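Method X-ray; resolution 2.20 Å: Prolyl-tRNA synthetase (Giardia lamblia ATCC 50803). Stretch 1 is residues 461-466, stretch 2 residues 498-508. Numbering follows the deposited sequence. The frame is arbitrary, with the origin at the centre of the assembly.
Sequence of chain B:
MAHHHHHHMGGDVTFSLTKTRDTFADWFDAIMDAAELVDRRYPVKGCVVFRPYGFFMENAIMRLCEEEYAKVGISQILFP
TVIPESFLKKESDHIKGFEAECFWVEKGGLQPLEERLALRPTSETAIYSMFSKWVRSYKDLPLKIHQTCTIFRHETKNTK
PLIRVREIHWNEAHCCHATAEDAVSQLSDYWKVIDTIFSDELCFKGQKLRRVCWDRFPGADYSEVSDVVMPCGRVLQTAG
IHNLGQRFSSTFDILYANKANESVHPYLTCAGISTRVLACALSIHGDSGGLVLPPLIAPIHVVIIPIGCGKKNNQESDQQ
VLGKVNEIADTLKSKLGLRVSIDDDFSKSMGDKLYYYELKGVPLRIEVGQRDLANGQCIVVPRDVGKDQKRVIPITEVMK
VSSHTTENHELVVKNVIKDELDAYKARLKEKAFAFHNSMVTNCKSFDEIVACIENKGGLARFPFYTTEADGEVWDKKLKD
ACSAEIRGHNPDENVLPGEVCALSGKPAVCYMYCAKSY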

ATOM      1  N   ARG B 461     -38.107  -6.213  -5.955  1.00 31.08           N
ATOM      2  CA  ARG B 461     -38.377  -6.443  -4.544  1.00 32.66           C
ATOM      3  C   ARG B 461     -39.767  -7.047  -4.403  1.00 32.08           C
ATOM      4  O   ARG B 461     -40.714  -6.570  -5.008  1.00 33.56           O
ATOM      5  CB  ARG B 461     -38.291  -5.119  -3.794  1.00 34.33           C
ATOM      6  CG  ARG B 461     -38.412  -5.214  -2.285  1.00 36.38           C
ATOM      7  CD  ARG B 461     -38.254  -3.838  -1.695  1.00 36.75           C
ATOM      8  NE  ARG B 461     -38.466  -3.800  -0.248  1.00 37.52           N
ATOM      9  CZ  ARG B 461     -39.638  -3.586   0.351  1.00 38.15           C
ATOM     10  NH1 ARG B 461     -40.749  -3.415  -0.357  1.00 32.72           N
ATOM     11  NH2 ARG B 461     -39.703  -3.555   1.681  1.00 41.57           N
ATOM     12  N   PHE B 462     -39.884  -8.115  -3.627  1.00 31.65           N
ATOM     13  CA  PHE B 462     -41.150  -8.832  -3.525  1.00 31.14           C
ATOM     14  C   PHE B 462     -41.276  -9.573  -2.202  1.00 31.35           C
ATOM     15  O   PHE B 462     -40.299 -10.146  -1.713  1.00 30.26           O
ATOM     16  CB  PHE B 462     -41.318  -9.809  -4.698  1.00 31.05           C
ATOM     17  CG  PHE B 462     -40.248 -10.882  -4.783  1.00 31.83           C
ATOM     18  CD1 PHE B 462     -40.470 -12.149  -4.261  1.00 33.10           C
ATOM     19  CD2 PHE B 462     -39.049 -10.638  -5.427  1.00 31.71           C
ATOM     20  CE1 PHE B 462     -39.500 -13.145  -4.354  1.00 33.37           C
ATOM     21  CE2 PHE B 462     -38.075 -11.631  -5.531  1.00 33.21           C
ATOM     22  CZ  PHE B 462     -38.301 -12.883  -4.994  1.00 33.99           C
ATOM     23  N   PRO B 463     -42.486  -9.563  -1.611  1.00 31.26           N
ATOM     24  CA  PRO B 463     -42.677 -10.373  -0.407  1.00 31.71           C
ATOM     25  C   PRO B 463     -42.536 -11.855  -0.758  1.00 30.88           C
ATOM     26  O   PRO B 463     -42.933 -12.273  -1.856  1.00 30.96           O
ATOM     27  CB  PRO B 463     -44.097 -10.028   0.062  1.00 31.14           C
ATOM     28  CG  PRO B 463     -44.762  -9.353  -1.098  1.00 32.99           C
ATOM     29  CD  PRO B 463     -43.707  -8.847  -2.028  1.00 31.41           C
ATOM     30  N   PHE B 464     -41.964 -12.625   0.159  1.00 27.54           N
ATOM     31  CA  PHE B 464     -41.617 -14.014  -0.106  1.00 28.75           C
ATOM     32  C   PHE B 464     -41.791 -14.841   1.166  1.00 28.31           C
ATOM     33  O   PHE B 464     -41.580 -14.337   2.268  1.00 28.73           O
ATOM     34  CB  PHE B 464     -40.174 -14.076  -0.626  1.00 24.99           C
ATOM     35  CG  PHE B 464     -39.759 -15.419  -1.153  1.00 27.49           C
ATOM     36  CD1 PHE B 464     -40.397 -15.986  -2.242  1.00 29.02           C
ATOM     37  CD2 PHE B 464     -38.691 -16.098  -0.577  1.00 27.04           C
ATOM     38  CE1 PHE B 464     -39.990 -17.229  -2.741  1.00 29.75           C
ATOM     39  CE2 PHE B 464     -38.281 -17.325  -1.057  1.00 28.52           C
ATOM     40  CZ  PHE B 464     -38.933 -17.897  -2.144  1.00 31.85           C
ATOM     41  N   TYR B 465     -42.151 -16.111   0.999  1.00 28.98           N
ATOM     42  CA  TYR B 465     -42.622 -16.947   2.108  1.00 32.07           C
ATOM     43  C   TYR B 465     -41.543 -17.561   3.022  1.00 31.98           C
ATOM     44  O   TYR B 465     -41.876 -18.080   4.084  1.00 31.93           O
ATOM     45  CB  TYR B 465     -43.523 -18.066   1.561  1.00 33.61           C
ATOM     46  CG  TYR B 465     -42.776 -19.270   1.036  1.00 35.84           C
ATOM     47  CD1 TYR B 465     -42.574 -20.392   1.845  1.00 37.08           C
ATOM     48  CD2 TYR B 465     -42.266 -19.289  -0.255  1.00 31.75           C
ATOM     49  CE1 TYR B 465     -41.894 -21.496   1.377  1.00 36.63           C
ATOM     50  CE2 TYR B 465     -41.578 -20.387  -0.729  1.00 36.40           C
ATOM     51  CZ  TYR B 465     -41.400 -21.491   0.090  1.00 37.11           C
ATOM     52  OH  TYR B 465     -40.711 -22.587  -0.372  1.00 42.15           O
ATOM     53  N   THR B 466     -40.275 -17.524   2.620  1.00 30.49           N
ATOM     54  CA  THR B 466     -39.220 -18.155   3.407  1.00 30.78           C
ATOM     55  C   THR B 466     -37.829 -17.556   3.167  1.00 31.29           C
ATOM     56  O   THR B 466     -37.531 -17.043   2.092  1.00 30.73           O
ATOM     57  CB  THR B 466     -39.139 -19.666   3.110  1.00 30.73           C
ATOM     58  OG1 THR B 466     -38.221 -20.278   4.015  1.00 34.30           O
ATOM     59  CG2 THR B 466     -38.667 -19.925   1.668  1.00 32.37           C
ATOM     60  N   GLY B 498     -49.923 -10.081   7.441  1.00 44.39           N
ATOM     61  CA  GLY B 498     -50.955 -10.354   6.447  1.00 43.27           C
ATOM     62  C   GLY B 498     -50.535 -10.166   5.000  1.00 42.35           C
ATOM     63  O   GLY B 498     -51.329 -10.406   4.093  1.00 42.28           O
ATOM     64  N   GLU B 499     -49.295  -9.744   4.766  1.00 41.16           N
ATOM     65  CA  GLU B 499     -48.771  -9.660   3.404  1.00 40.88           C
ATOM     66  C   GLU B 499     -48.504 -11.085   2.919  1.00 37.05           C
ATOM     67  O   GLU B 499     -48.152 -11.955   3.714  1.00 34.97           O
ATOM     68  CB  GLU B 499     -47.504  -8.799   3.358  1.00 43.47           C
ATOM     69  CG  GLU B 499     -47.277  -8.106   2.010  1.00 48.64           C
ATOM     70  CD  GLU B 499     -46.458  -6.825   2.106  1.00 51.42           C
ATOM     71  OE1 GLU B 499     -46.079  -6.413   3.224  1.00 52.94           O
ATOM     72  OE2 GLU B 499     -46.209  -6.216   1.047  1.00 55.07           O
ATOM     73  N   VAL B 500     -48.707 -11.331   1.630  1.00 34.62           N
ATOM     74  CA  VAL B 500     -48.548 -12.676   1.079  1.00 34.68           C
ATOM     75  C   VAL B 500     -47.373 -12.747   0.119  1.00 33.07           C
ATOM     76  O   VAL B 500     -47.014 -11.757  -0.514  1.00 33.47           O
ATOM     77  CB  VAL B 500     -49.825 -13.173   0.350  1.00 35.74           C
ATOM     78  CG1 VAL B 500     -50.997 -13.325   1.356  1.00 39.05           C
ATOM     79  CG2 VAL B 500     -50.191 -12.241  -0.817  1.00 34.75           C
ATOM     80  N   CYS B 501     -46.785 -13.935   0.026  1.00 33.30           N
ATOM     81  CA  CYS B 501     -45.666 -14.203  -0.864  1.00 32.07           C
ATOM     82  C   CYS B 501     -46.097 -14.025  -2.309  1.00 31.68           C
ATOM     83  O   CYS B 501     -47.087 -14.619  -2.734  1.00 32.94           O
ATOM     84  CB  CYS B 501     -45.160 -15.631  -0.642  1.00 33.19           C
ATOM     85  SG  CYS B 501     -43.922 -16.235  -1.818  1.00 34.62           S
ATOM     86  N   ALA B 502     -45.339 -13.224  -3.058  1.00 29.71           N
ATOM     87  CA  ALA B 502     -45.607 -12.971  -4.482  1.00 30.10           C
ATOM     88  C   ALA B 502     -45.601 -14.224  -5.358  1.00 28.81           C
ATOM     89  O   ALA B 502     -46.192 -14.222  -6.436  1.00 26.58           O
ATOM     90  CB  ALA B 502     -44.590 -11.979  -5.033  1.00 28.61           C
ATOM     91  N   LEU B 503     -44.911 -15.278  -4.924  1.00 29.15           N
ATOM     92  CA  LEU B 503     -44.692 -16.435  -5.782  1.00 29.19           C
ATOM     93  C   LEU B 503     -45.546 -17.656  -5.421  1.00 31.23           C
ATOM     94  O   LEU B 503     -46.067 -18.318  -6.315  1.00 32.34           O
ATOM     95  CB  LEU B 503     -43.208 -16.797  -5.806  1.00 28.06           C
ATOM     96  CG  LEU B 503     -42.270 -15.665  -6.253  1.00 29.85           C
ATOM     97  CD1 LEU B 503     -40.847 -16.171  -6.369  1.00 26.27           C
ATOM     98  CD2 LEU B 503     -42.717 -15.025  -7.575  1.00 25.02           C
ATOM     99  N   SER B 504     -45.694 -17.940  -4.130  1.00 33.68           N
ATOM    100  CA  SER B 504     -46.395 -19.141  -3.656  1.00 34.38           C
ATOM    101  C   SER B 504     -47.810 -18.868  -3.160  1.00 36.96           C
ATOM    102  O   SER B 504     -48.625 -19.789  -3.083  1.00 39.19           O
ATOM    103  CB  SER B 504     -45.607 -19.789  -2.510  1.00 35.49           C
ATOM    104  OG  SER B 504     -45.562 -18.942  -1.367  1.00 32.65           O
ATOM    105  N   GLY B 505     -48.095 -17.619  -2.800  1.00 38.32           N
ATOM    106  CA  GLY B 505     -49.370 -17.266  -2.179  1.00 38.98           C
ATOM    107  C   GLY B 505     -49.418 -17.473  -0.670  1.00 39.58           C
ATOM    108  O   GLY B 505     -50.386 -17.066  -0.021  1.00 39.52           O
ATOM    109  N   LYS B 506     -48.377 -18.094  -0.112  1.00 39.45           N
ATOM    110  CA  LYS B 506     -48.278 -18.355   1.327  1.00 37.64           C
ATOM    111  C   LYS B 506     -47.995 -17.063   2.096  1.00 36.65           C
ATOM    112  O   LYS B 506     -47.711 -16.034   1.480  1.00 35.23           O
ATOM    113  CB  LYS B 506     -47.175 -19.385   1.599  1.00 37.71           C
ATOM    114  CG  LYS B 506     -47.432 -20.749   0.978  1.00 40.07           C
ATOM    115  CD  LYS B 506     -46.334 -21.733   1.357  1.00 43.20           C
ATOM    116  CE  LYS B 506     -46.428 -23.018   0.551  1.00 45.76           C
ATOM    117  NZ  LYS B 506     -45.164 -23.813   0.640  1.00 48.04           N
ATOM    118  N   PRO B 507     -48.071 -17.104   3.443  1.00 36.68           N
ATOM    119  CA  PRO B 507     -47.785 -15.889   4.204  1.00 36.32           C
ATOM    120  C   PRO B 507     -46.344 -15.425   4.004  1.00 36.13           C
ATOM    121  O   PRO B 507     -45.435 -16.263   3.945  1.00 35.43           O
ATOM    122  CB  PRO B 507     -48.019 -16.313   5.659  1.00 37.59           C
ATOM    123  CG  PRO B 507     -48.867 -17.539   5.579  1.00 37.97           C
ATOM    124  CD  PRO B 507     -48.457 -18.221   4.327  1.00 37.98           C
ATOM    125  N   ALA B 508     -46.148 -14.114   3.875  1.00 32.59           N
ATOM    126  CA  ALA B 508     -44.818 -13.557   3.645  1.00 33.88           C
ATOM    127  C   ALA B 508     -44.077 -13.384   4.967  1.00 33.05           C
ATOM    128  O   ALA B 508     -44.656 -12.917   5.949  1.00 34.27           O
ATOM    129  CB  ALA B 508     -44.912 -12.224   2.915  1.00 31.86           C
TER
HETATM  130  O   HOH W   1     -44.656 -18.484   4.823  1.00 32.32           O

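Phe462 to Tyr465, at the end of a β-strand and the start of the loop after it, pack against an irregular loop within residues 499-508. One direct hydrogen bond links the two stretches: Ala502 N donates to Pro463 O over 2.9 Å, with a nearly straight angle of 169°. The same carbonyl oxygen, Pro463 O, lies 3.5 Å from Cys501 CA in a CA-H...O contact. Proline has no backbone N-H to give, but its carbonyl remains free to accept, so Pro463 suits a position where the strand offers only an acceptor.

Cys501 organizes the turn. Its t rotamer (chi1 172°) places the sulfur where two amides of its own loop can reach it: Leu503 N and Ser504 N each donate to Cys501 SG at 3.4 Å. A large, polarizable sulfur can accept from both and still present a surface to carbon. Here Cys501 SG lies 3.6 Å from Phe464 CD1, oblique to that ring, while it meets the Tyr465 ring at the edge, near the ring plane. Backbone bonds close the turn around it: Gly505 N donates to Cys501 O (3.2 Å), and Cys501 N donates to Lys506 O (2.7 Å). At Gly505, phi and psi of 85° and -8° would jam a CB against the carbonyl oxygen of Ser504, so glycine fits this corner.

The aromatic side chains reach the loop in different ways. The CA-to-CB bond of Phe462 points toward it, and its p rotamer (chi1 61°) lets Phe462 CE1 approach Leu503 CD1 at 3.9 Å, while Phe462 CB meets Ala502 CB, also at 3.9 Å. Ala502 fills this place with a single methyl while its backbone N reaches Pro463 O. In Phe464 the CA-to-CB bond points away, yet with chi1 at -170° (t) the end of the side chain comes nearer, and Phe464 CE1 lies 3.9 Å from Leu503 CD1. Leu503, in the common m,t conformation, thus offers one methyl, CD1, to both phenylalanine rings.

The CA-to-CB bond of Pro463 points toward the loop, and Pro463 CG comes within 3.3 Å of Val500 O. Pro463 CB packs 3.7 Å from Ala508 CB, an apolar contact with the alanine methyl. The loop itself is tied together here, since Ala508 N donates to Glu499 O at 3.0 Å.

Tyr465, with the largest area covered in this contact, starts sideways and takes a p rotamer (chi1 83°). Tyr465 CB lies 3.7 Å from Cys501 CB and 3.9 Å from Lys506 CB, and Tyr465 CD2 lies 3.5 Å from Ser504 OG. The p rotamer of Ser504 (chi1 65°) puts that hydroxyl where Ser504 OG accepts from Lys506 N at 3.2 Å, bracing the turn beside the tyrosine. Beyond an m chi1, the Lys506 chain is extended and carries its methylenes past the ring, with CD oblique to it. Finally, a water donates to both Tyr465 O (2.9 Å) and Pro507 O (2.5 Å), bridging two carbonyls that could not bond to each other directly.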